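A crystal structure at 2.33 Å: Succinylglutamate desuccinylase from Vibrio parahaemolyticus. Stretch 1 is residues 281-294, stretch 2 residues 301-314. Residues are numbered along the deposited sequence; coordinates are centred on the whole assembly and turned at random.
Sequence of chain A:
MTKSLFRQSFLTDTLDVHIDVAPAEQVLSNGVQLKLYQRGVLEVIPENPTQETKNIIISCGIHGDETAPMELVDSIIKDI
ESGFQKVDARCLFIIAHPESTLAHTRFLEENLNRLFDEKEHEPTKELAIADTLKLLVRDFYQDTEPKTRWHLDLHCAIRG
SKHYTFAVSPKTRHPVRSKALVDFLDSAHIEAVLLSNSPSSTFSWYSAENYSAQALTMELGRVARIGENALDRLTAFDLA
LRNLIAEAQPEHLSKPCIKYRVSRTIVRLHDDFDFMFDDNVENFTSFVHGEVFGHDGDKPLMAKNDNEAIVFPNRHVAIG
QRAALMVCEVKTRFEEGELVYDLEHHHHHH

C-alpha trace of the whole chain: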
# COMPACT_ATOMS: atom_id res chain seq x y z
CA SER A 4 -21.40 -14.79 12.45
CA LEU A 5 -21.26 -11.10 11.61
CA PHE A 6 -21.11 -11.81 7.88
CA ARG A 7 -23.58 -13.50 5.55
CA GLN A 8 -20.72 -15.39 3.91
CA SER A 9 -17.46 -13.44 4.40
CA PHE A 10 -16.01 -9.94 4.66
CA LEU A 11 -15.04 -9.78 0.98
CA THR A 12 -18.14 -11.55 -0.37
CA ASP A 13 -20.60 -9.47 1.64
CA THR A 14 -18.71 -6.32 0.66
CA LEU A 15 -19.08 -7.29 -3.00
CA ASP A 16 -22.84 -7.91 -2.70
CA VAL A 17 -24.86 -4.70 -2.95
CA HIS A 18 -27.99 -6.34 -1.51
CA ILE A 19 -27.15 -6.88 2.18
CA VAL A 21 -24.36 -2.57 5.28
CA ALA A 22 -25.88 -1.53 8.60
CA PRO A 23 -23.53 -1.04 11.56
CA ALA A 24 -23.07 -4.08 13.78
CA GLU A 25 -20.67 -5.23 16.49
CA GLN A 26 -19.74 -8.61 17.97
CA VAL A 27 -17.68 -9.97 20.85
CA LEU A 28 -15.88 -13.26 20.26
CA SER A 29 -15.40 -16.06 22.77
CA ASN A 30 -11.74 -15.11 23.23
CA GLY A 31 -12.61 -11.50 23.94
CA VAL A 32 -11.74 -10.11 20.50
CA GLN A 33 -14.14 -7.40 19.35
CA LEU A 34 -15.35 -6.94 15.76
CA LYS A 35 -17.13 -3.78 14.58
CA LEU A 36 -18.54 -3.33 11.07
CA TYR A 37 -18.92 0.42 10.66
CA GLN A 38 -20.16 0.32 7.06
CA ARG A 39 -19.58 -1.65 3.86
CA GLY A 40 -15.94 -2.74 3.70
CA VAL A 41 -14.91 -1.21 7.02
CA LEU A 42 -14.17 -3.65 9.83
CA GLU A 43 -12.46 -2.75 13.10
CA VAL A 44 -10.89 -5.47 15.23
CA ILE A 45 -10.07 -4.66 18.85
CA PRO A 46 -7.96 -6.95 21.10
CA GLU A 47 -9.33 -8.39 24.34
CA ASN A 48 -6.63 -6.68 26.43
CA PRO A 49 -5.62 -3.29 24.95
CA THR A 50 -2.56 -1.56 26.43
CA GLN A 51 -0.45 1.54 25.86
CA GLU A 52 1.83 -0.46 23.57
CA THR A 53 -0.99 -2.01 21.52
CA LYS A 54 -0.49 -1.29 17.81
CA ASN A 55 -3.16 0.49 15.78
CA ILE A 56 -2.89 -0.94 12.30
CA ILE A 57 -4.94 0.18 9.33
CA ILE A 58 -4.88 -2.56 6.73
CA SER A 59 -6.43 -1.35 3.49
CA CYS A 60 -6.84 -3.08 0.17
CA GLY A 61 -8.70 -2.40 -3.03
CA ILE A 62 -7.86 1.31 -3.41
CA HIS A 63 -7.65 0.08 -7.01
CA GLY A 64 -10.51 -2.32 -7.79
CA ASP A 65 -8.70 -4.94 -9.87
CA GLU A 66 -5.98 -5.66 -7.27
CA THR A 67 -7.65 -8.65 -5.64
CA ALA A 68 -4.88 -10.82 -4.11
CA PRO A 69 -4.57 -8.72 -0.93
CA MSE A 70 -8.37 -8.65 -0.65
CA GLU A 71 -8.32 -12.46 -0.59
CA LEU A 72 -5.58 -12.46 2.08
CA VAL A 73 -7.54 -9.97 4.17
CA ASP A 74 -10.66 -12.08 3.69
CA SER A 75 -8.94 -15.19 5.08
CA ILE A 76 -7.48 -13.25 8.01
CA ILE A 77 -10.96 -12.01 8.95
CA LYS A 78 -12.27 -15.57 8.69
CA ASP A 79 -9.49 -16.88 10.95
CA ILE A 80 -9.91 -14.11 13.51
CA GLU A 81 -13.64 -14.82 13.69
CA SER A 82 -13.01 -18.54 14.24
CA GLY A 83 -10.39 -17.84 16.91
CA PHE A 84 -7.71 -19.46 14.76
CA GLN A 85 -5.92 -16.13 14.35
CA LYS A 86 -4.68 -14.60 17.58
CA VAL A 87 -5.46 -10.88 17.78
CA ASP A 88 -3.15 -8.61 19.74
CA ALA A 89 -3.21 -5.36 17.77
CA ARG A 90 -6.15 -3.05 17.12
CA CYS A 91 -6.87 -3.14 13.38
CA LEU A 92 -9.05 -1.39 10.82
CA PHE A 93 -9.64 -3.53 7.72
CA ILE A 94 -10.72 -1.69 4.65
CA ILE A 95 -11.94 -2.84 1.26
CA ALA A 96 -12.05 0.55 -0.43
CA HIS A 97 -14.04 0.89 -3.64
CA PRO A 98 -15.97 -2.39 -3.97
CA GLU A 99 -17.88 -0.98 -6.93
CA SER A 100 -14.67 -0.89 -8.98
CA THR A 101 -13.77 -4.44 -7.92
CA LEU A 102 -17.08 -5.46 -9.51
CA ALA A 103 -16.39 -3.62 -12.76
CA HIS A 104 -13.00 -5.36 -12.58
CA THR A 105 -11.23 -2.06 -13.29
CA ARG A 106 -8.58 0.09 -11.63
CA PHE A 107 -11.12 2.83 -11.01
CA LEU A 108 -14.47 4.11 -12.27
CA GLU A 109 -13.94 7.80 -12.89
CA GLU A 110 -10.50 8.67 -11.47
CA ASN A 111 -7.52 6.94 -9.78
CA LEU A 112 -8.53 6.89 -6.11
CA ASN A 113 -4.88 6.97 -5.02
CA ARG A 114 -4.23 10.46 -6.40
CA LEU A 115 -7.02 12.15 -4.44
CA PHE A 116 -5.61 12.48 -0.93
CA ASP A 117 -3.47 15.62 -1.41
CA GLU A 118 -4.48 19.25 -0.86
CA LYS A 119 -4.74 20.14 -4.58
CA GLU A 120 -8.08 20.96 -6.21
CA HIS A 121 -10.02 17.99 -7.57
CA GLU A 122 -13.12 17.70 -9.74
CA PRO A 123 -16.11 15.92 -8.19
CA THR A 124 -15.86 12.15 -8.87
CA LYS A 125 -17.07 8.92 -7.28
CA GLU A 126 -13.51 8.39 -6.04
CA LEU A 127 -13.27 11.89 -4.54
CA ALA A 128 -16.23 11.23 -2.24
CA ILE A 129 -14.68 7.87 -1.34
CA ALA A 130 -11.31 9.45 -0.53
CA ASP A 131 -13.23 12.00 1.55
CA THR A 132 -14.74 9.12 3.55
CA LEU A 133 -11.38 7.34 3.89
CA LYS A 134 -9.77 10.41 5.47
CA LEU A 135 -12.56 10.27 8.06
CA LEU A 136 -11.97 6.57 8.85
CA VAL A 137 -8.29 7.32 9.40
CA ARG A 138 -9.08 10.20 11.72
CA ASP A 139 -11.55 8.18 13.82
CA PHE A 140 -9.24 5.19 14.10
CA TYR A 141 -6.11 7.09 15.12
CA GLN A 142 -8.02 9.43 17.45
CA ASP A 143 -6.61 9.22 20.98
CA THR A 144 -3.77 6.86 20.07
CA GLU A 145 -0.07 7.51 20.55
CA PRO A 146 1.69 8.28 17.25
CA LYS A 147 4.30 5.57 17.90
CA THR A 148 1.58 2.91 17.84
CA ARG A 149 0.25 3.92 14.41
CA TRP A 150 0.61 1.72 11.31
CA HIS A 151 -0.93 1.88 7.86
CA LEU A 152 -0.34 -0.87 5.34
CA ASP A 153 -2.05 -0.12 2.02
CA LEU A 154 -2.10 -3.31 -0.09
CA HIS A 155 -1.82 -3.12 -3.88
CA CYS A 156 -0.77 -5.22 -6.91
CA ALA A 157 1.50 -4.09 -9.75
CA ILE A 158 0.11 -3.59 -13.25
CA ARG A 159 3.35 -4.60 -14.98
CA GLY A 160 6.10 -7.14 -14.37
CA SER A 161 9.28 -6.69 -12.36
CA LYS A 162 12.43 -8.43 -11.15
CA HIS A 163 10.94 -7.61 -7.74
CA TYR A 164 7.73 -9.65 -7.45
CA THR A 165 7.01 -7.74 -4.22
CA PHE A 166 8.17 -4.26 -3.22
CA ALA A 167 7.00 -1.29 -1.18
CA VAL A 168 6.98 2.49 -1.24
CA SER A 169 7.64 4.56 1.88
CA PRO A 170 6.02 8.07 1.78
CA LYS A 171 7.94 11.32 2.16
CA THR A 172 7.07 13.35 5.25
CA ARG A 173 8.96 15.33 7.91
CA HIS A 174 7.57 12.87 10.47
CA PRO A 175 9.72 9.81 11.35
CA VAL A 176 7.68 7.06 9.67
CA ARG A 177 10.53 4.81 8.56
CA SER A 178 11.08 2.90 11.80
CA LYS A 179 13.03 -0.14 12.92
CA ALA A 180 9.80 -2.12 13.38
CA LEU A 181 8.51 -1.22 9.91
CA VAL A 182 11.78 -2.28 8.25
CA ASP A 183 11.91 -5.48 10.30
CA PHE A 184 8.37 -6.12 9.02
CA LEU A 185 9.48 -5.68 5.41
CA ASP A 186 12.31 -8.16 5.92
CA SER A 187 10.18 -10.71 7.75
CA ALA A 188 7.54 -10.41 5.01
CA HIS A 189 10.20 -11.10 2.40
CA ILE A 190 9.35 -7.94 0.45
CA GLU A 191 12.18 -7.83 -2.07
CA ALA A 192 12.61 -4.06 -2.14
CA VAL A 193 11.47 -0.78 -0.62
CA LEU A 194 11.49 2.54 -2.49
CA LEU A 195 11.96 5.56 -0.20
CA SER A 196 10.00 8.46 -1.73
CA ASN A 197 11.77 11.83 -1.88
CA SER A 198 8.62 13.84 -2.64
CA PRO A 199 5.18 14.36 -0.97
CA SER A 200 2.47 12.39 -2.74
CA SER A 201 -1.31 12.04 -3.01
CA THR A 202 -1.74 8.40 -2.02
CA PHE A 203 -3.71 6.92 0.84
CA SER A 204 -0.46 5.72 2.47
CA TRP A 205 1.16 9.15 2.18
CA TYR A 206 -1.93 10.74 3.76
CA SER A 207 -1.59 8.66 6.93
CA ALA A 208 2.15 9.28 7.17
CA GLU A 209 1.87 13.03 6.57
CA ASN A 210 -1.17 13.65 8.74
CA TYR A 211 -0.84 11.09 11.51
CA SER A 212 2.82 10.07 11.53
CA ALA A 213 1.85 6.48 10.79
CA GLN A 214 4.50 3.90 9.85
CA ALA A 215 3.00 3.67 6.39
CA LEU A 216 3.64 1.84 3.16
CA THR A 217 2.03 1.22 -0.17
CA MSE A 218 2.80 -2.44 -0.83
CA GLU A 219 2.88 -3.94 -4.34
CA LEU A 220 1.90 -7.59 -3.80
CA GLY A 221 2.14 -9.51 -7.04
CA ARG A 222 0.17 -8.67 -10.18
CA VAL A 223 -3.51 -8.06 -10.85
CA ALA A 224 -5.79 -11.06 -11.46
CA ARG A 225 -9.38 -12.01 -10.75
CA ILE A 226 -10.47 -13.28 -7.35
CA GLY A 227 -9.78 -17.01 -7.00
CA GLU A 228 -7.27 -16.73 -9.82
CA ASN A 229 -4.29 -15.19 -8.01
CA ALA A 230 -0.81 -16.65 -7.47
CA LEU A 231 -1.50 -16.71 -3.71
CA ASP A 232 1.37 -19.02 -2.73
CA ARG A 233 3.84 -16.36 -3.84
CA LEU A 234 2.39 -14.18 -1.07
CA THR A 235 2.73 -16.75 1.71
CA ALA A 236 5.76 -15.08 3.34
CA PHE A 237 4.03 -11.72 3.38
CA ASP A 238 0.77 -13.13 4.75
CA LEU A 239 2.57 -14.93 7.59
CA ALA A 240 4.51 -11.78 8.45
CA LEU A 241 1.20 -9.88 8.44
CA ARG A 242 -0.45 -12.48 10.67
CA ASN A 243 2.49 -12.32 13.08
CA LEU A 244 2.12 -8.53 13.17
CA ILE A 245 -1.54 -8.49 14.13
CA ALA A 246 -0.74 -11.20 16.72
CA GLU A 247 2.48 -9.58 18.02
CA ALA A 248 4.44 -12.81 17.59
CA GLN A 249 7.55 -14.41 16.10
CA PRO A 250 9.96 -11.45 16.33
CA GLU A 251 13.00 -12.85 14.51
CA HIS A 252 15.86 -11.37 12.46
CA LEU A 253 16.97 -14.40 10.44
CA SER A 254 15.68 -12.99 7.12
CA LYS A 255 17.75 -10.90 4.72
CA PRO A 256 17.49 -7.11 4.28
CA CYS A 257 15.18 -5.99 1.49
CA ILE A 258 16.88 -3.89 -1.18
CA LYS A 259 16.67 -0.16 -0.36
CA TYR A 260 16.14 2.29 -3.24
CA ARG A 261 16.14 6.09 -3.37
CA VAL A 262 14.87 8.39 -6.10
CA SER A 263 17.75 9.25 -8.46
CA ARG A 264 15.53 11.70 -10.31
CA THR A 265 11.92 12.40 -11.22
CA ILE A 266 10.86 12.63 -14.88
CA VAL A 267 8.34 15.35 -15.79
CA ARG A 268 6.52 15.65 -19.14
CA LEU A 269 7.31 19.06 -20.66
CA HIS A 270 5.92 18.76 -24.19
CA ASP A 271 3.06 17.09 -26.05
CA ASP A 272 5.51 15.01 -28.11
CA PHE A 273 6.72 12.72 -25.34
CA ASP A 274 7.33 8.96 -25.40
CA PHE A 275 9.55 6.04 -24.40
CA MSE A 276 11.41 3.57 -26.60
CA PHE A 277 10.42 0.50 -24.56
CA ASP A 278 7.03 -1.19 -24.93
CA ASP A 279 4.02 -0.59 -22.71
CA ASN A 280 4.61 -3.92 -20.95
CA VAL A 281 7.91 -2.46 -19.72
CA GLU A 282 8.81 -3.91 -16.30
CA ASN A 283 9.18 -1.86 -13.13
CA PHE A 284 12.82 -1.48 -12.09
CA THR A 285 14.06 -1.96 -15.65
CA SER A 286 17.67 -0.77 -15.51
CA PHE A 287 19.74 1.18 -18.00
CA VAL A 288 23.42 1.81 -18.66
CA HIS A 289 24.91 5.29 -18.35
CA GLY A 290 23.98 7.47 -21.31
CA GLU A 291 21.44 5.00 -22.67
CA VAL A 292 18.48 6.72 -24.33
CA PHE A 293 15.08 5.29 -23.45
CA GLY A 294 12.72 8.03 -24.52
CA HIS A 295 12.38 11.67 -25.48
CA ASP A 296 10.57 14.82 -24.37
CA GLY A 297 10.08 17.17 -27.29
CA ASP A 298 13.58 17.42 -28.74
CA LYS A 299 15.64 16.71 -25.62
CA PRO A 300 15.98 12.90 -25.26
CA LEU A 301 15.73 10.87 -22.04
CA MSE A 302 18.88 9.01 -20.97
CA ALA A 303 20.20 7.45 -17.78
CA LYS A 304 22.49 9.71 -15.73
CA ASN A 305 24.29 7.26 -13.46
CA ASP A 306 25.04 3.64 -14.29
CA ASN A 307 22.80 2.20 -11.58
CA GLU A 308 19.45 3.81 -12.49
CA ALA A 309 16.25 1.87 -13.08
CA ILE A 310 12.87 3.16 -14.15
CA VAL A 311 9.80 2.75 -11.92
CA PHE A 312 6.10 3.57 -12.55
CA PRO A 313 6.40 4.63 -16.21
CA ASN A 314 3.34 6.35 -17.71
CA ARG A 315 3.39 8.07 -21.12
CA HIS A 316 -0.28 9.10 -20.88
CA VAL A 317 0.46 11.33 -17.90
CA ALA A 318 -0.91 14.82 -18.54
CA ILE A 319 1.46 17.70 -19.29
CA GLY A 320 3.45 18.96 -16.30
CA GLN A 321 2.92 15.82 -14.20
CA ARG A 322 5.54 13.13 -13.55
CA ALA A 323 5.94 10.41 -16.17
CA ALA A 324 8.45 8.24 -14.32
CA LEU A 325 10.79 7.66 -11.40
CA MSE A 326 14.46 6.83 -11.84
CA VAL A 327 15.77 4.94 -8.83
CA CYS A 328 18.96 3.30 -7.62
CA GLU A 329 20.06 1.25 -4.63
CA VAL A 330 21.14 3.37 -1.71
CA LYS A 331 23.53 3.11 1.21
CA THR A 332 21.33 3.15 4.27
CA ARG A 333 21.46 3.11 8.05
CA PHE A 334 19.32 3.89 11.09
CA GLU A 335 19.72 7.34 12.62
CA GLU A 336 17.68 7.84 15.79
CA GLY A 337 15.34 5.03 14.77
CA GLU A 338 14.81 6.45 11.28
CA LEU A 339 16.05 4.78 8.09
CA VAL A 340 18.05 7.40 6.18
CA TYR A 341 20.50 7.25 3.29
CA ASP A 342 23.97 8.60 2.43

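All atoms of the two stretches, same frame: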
# COMPACT_ATOMS: atom_id res chain seq x y z
N VAL A 281 6.60 -2.69 -20.33
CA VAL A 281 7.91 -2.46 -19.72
C VAL A 281 7.82 -2.78 -18.22
O VAL A 281 6.90 -2.35 -17.54
CB VAL A 281 8.34 -0.99 -19.91
CG1 VAL A 281 7.29 -0.07 -19.31
CG2 VAL A 281 9.70 -0.76 -19.28
N GLU A 282 8.80 -3.53 -17.71
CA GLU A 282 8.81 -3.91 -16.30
C GLU A 282 9.26 -2.80 -15.36
O GLU A 282 10.04 -1.92 -15.75
CB GLU A 282 9.72 -5.13 -16.11
CG GLU A 282 9.11 -6.46 -16.55
CD GLU A 282 10.07 -7.64 -16.42
OE1 GLU A 282 10.86 -7.68 -15.45
OE2 GLU A 282 10.04 -8.54 -17.29
N ASN A 283 8.76 -2.82 -14.13
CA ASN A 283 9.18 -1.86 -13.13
C ASN A 283 10.61 -2.25 -12.78
O ASN A 283 10.97 -3.43 -12.83
CB ASN A 283 8.30 -1.92 -11.88
CG ASN A 283 7.10 -0.99 -11.95
OD1 ASN A 283 7.22 0.15 -12.40
ND2 ASN A 283 5.95 -1.46 -11.50
N PHE A 284 11.42 -1.26 -12.43
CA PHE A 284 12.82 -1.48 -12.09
C PHE A 284 13.63 -2.01 -13.26
O PHE A 284 14.51 -2.85 -13.08
CB PHE A 284 12.97 -2.43 -10.91
CG PHE A 284 12.41 -1.89 -9.63
CD1 PHE A 284 11.08 -2.12 -9.28
CD2 PHE A 284 13.20 -1.10 -8.79
CE1 PHE A 284 10.55 -1.59 -8.11
CE2 PHE A 284 12.67 -0.56 -7.62
CZ PHE A 284 11.34 -0.81 -7.28
N THR A 285 13.30 -1.56 -14.47
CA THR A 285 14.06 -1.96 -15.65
C THR A 285 15.26 -1.01 -15.63
O THR A 285 15.10 0.21 -15.67
CB THR A 285 13.24 -1.77 -16.95
OG1 THR A 285 12.21 -2.76 -17.02
CG2 THR A 285 14.14 -1.91 -18.18
N SER A 286 16.46 -1.58 -15.57
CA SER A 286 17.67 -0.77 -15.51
C SER A 286 18.21 -0.32 -16.85
O SER A 286 17.82 -0.83 -17.90
CB SER A 286 18.77 -1.53 -14.75
OG SER A 286 19.11 -2.74 -15.41
N PHE A 287 19.12 0.64 -16.80
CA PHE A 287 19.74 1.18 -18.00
C PHE A 287 21.22 1.37 -17.73
O PHE A 287 21.66 1.32 -16.59
CB PHE A 287 19.12 2.53 -18.39
CG PHE A 287 17.64 2.46 -18.66
CD1 PHE A 287 16.72 2.83 -17.68
CD2 PHE A 287 17.16 2.02 -19.90
CE1 PHE A 287 15.34 2.76 -17.93
CE2 PHE A 287 15.78 1.94 -20.16
CZ PHE A 287 14.87 2.31 -19.17
N VAL A 288 21.99 1.58 -18.79
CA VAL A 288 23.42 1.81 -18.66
C VAL A 288 23.61 3.31 -18.80
O VAL A 288 22.76 3.97 -19.40
CB VAL A 288 24.21 1.07 -19.75
CG1 VAL A 288 25.68 1.44 -19.68
CG2 VAL A 288 24.05 -0.44 -19.56
N HIS A 289 24.69 3.85 -18.26
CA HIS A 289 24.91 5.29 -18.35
C HIS A 289 24.86 5.80 -19.79
O HIS A 289 25.47 5.23 -20.69
CB HIS A 289 26.26 5.68 -17.71
CG HIS A 289 27.46 5.12 -18.41
ND1 HIS A 289 27.67 3.77 -18.59
CD2 HIS A 289 28.54 5.74 -18.96
CE1 HIS A 289 28.82 3.58 -19.20
NE2 HIS A 289 29.37 4.76 -19.44
N GLY A 290 24.10 6.87 -19.99
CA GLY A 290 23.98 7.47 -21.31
C GLY A 290 23.04 6.76 -22.27
O GLY A 290 22.92 7.16 -23.42
N GLU A 291 22.37 5.71 -21.80
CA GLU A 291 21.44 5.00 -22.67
C GLU A 291 20.16 5.82 -22.84
O GLU A 291 19.60 6.32 -21.85
CB GLU A 291 21.08 3.64 -22.10
CG GLU A 291 20.30 2.77 -23.06
CD GLU A 291 19.78 1.51 -22.42
OE1 GLU A 291 20.44 1.00 -21.49
OE2 GLU A 291 18.72 1.03 -22.86
N VAL A 292 19.70 5.97 -24.07
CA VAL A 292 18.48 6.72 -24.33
C VAL A 292 17.32 5.75 -24.25
O VAL A 292 17.39 4.64 -24.76
CB VAL A 292 18.50 7.38 -25.73
CG1 VAL A 292 19.69 8.33 -25.84
CG2 VAL A 292 18.58 6.32 -26.81
N PHE A 293 16.24 6.16 -23.59
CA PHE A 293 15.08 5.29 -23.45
C PHE A 293 13.78 6.02 -23.76
O PHE A 293 12.70 5.46 -23.61
CB PHE A 293 15.04 4.71 -22.03
CG PHE A 293 15.01 5.76 -20.96
CD1 PHE A 293 13.80 6.27 -20.50
CD2 PHE A 293 16.20 6.24 -20.40
CE1 PHE A 293 13.77 7.26 -19.51
CE2 PHE A 293 16.18 7.22 -19.41
CZ PHE A 293 14.97 7.73 -18.96
N GLY A 294 13.90 7.26 -24.19
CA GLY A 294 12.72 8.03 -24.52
C GLY A 294 13.10 9.42 -24.98
O GLY A 294 14.27 9.69 -25.26
N LEU A 301 15.64 11.36 -23.42
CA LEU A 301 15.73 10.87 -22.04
C LEU A 301 16.81 9.80 -21.99
O LEU A 301 16.76 8.82 -22.74
CB LEU A 301 14.39 10.27 -21.61
CG LEU A 301 13.14 11.14 -21.76
CD1 LEU A 301 11.91 10.34 -21.39
CD2 LEU A 301 13.27 12.39 -20.88
N MSE A 302 17.80 9.99 -21.11
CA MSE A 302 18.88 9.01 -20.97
C MSE A 302 19.31 8.88 -19.52
O MSE A 302 19.23 9.84 -18.76
CB MSE A 302 20.09 9.38 -21.82
CG MSE A 302 20.68 10.76 -21.54
SE MSE A 302 22.41 11.03 -22.41
CE MSE A 302 23.37 11.78 -20.90
N ALA A 303 19.76 7.69 -19.14
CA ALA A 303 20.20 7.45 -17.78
C ALA A 303 21.39 8.36 -17.44
O ALA A 303 22.24 8.61 -18.29
CB ALA A 303 20.59 5.98 -17.61
N LYS A 304 21.42 8.83 -16.20
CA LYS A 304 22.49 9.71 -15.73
C LYS A 304 23.62 8.87 -15.15
O LYS A 304 24.75 8.90 -15.63
CB LYS A 304 21.95 10.68 -14.68
CG LYS A 304 22.84 11.90 -14.42
CD LYS A 304 22.17 12.89 -13.48
CE LYS A 304 22.22 12.43 -12.03
NZ LYS A 304 23.62 12.43 -11.50
N ASN A 305 23.31 8.12 -14.10
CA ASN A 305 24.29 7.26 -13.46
C ASN A 305 24.38 5.96 -14.25
O ASN A 305 23.96 5.91 -15.40
CB ASN A 305 23.88 6.95 -12.02
CG ASN A 305 23.89 8.17 -11.13
OD1 ASN A 305 23.49 8.11 -9.97
ND2 ASN A 305 24.36 9.30 -11.67
N ASP A 306 24.92 4.92 -13.63
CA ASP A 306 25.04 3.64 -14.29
C ASP A 306 24.18 2.63 -13.54
O ASP A 306 23.99 1.49 -13.98
CB ASP A 306 26.51 3.19 -14.28
CG ASP A 306 26.86 2.29 -15.45
OD1 ASP A 306 28.03 1.88 -15.54
OD2 ASP A 306 25.97 1.99 -16.27
N ASN A 307 23.63 3.07 -12.41
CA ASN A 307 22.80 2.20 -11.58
C ASN A 307 21.32 2.63 -11.49
O ASN A 307 20.63 2.28 -10.53
CB ASN A 307 23.39 2.13 -10.17
CG ASN A 307 24.85 1.68 -10.17
OD1 ASN A 307 25.74 2.42 -10.60
ND2 ASN A 307 25.09 0.46 -9.71
N GLU A 308 20.84 3.36 -12.48
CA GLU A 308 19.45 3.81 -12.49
C GLU A 308 18.51 2.78 -13.10
O GLU A 308 18.88 2.01 -13.99
CB GLU A 308 19.30 5.13 -13.25
CG GLU A 308 19.87 6.35 -12.56
CD GLU A 308 19.45 7.64 -13.25
OE1 GLU A 308 19.64 7.73 -14.48
OE2 GLU A 308 18.94 8.56 -12.58
N ALA A 309 17.28 2.77 -12.59
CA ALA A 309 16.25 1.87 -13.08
C ALA A 309 14.99 2.71 -13.13
O ALA A 309 14.84 3.65 -12.35
CB ALA A 309 16.07 0.69 -12.13
N ILE A 310 14.09 2.39 -14.04
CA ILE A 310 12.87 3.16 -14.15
C ILE A 310 11.74 2.48 -13.39
O ILE A 310 11.63 1.26 -13.42
CB ILE A 310 12.49 3.37 -15.64
CG1 ILE A 310 11.36 4.38 -15.75
CG2 ILE A 310 12.10 2.04 -16.27
CD1 ILE A 310 11.24 4.97 -17.14
N VAL A 311 10.93 3.27 -12.69
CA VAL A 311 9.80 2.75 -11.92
C VAL A 311 8.52 3.56 -12.18
O VAL A 311 8.57 4.79 -12.25
CB VAL A 311 10.11 2.78 -10.39
CG1 VAL A 311 8.92 2.28 -9.61
CG2 VAL A 311 11.32 1.94 -10.08
N PHE A 312 7.38 2.88 -12.31
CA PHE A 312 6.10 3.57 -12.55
C PHE A 312 6.12 4.43 -13.82
O PHE A 312 5.91 5.64 -13.76
CB PHE A 312 5.73 4.48 -11.37
CG PHE A 312 5.68 3.77 -10.04
CD1 PHE A 312 6.28 4.34 -8.92
CD2 PHE A 312 5.03 2.55 -9.90
CE1 PHE A 312 6.23 3.70 -7.67
CE2 PHE A 312 4.96 1.90 -8.66
CZ PHE A 312 5.56 2.47 -7.55
N PRO A 313 6.38 3.82 -14.98
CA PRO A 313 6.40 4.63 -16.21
C PRO A 313 4.96 4.86 -16.69
O PRO A 313 4.14 3.96 -16.61
CB PRO A 313 7.18 3.77 -17.20
CG PRO A 313 7.90 2.76 -16.34
CD PRO A 313 6.92 2.48 -15.24
N ASN A 314 4.68 6.05 -17.20
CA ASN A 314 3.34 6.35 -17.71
C ASN A 314 3.42 7.47 -18.74
O ASN A 314 3.58 8.64 -18.39
CB ASN A 314 2.41 6.77 -16.56
CG ASN A 314 0.95 6.75 -16.95
OD1 ASN A 314 0.58 7.21 -18.04
ND2 ASN A 314 0.11 6.24 -16.07

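The two stretches pair as antiparallel strands in two short ladders that are out of register by one residue, and the second ladder itself contains a beta bulge: V292 lies opposite M302, yet G294, two residues further on, pairs with L301. The bulge centres on F293, whose phi/psi of -134/5° departs from strand geometry. F293 N donates to L301 O (2.8 Å), and L301 N returns a nearly linear bond to G294 O (2.8 Å, 175°). At G294 the backbone is fully extended, and an ideal CB there would lie 3.0 Å from L301 CD1, a clash that the glycine avoids.

The F293 CA-to-CB bond points sideways, but the end of the side chain comes nearer the partner strand. L301 CB sits over the ring face, 3.9 Å from the centroid of the F293 ring, while the backbone of M302 and A303 meets the ring edge, with F293 CE2 3.5 Å from M302 C.

Before the bulge, E291 O accepts from A303 N (3.0 Å) and also receives a short CA-H...O contact from M302 CA (2.9 Å). A303 O in turn accepts from G290 N (3.1 Å). G290 occupies the third position of a type II turn from V288 to E291, closed by E291 N to V288 O (3.0 Å); its positive phi of 79° favours glycine.

Between the ladders the regular pairing lapses, and a side-chain acceptor joins the backbone contacts. D306 OD2 accepts from H289 N (3.0 Å) and, weakly, from H289 ND1 (3.4 Å), so one carboxylate oxygen meets both backbone and imidazole of the same residue. Both residues are poorly ordered, which tempers the detail of this contact. Nearby, the A303 methyl packs against F287, CB to CB at 3.8 Å.

The first ladder pairs T285 with I310 and S286 with A309. I310 N donates to T285 O (2.9 Å), and F287 N to E308 O (3.1 Å). I310 O is shared by two weak bonds, from F284 N (2.7 Å) and T285 N (3.4 Å), as the chain enters the strand from F284, whose phi is positive. I310 is well covered here: its CB lies at the edge of the F287 ring, 3.7 Å from F287 CE1, and its CD1 approaches F293 CE1 at 4.2 Å, linking the two ladders through apolar packing.

Beyond this ladder, the F284 side chain starts away from the partner, yet V311 CG2 lies almost on its ring normal, 3.7 Å from the centroid of the F284 ring. N283 OD1 then accepts from F312 N (2.7 Å, 169°), continuing the pairing with a side-chain carbonyl.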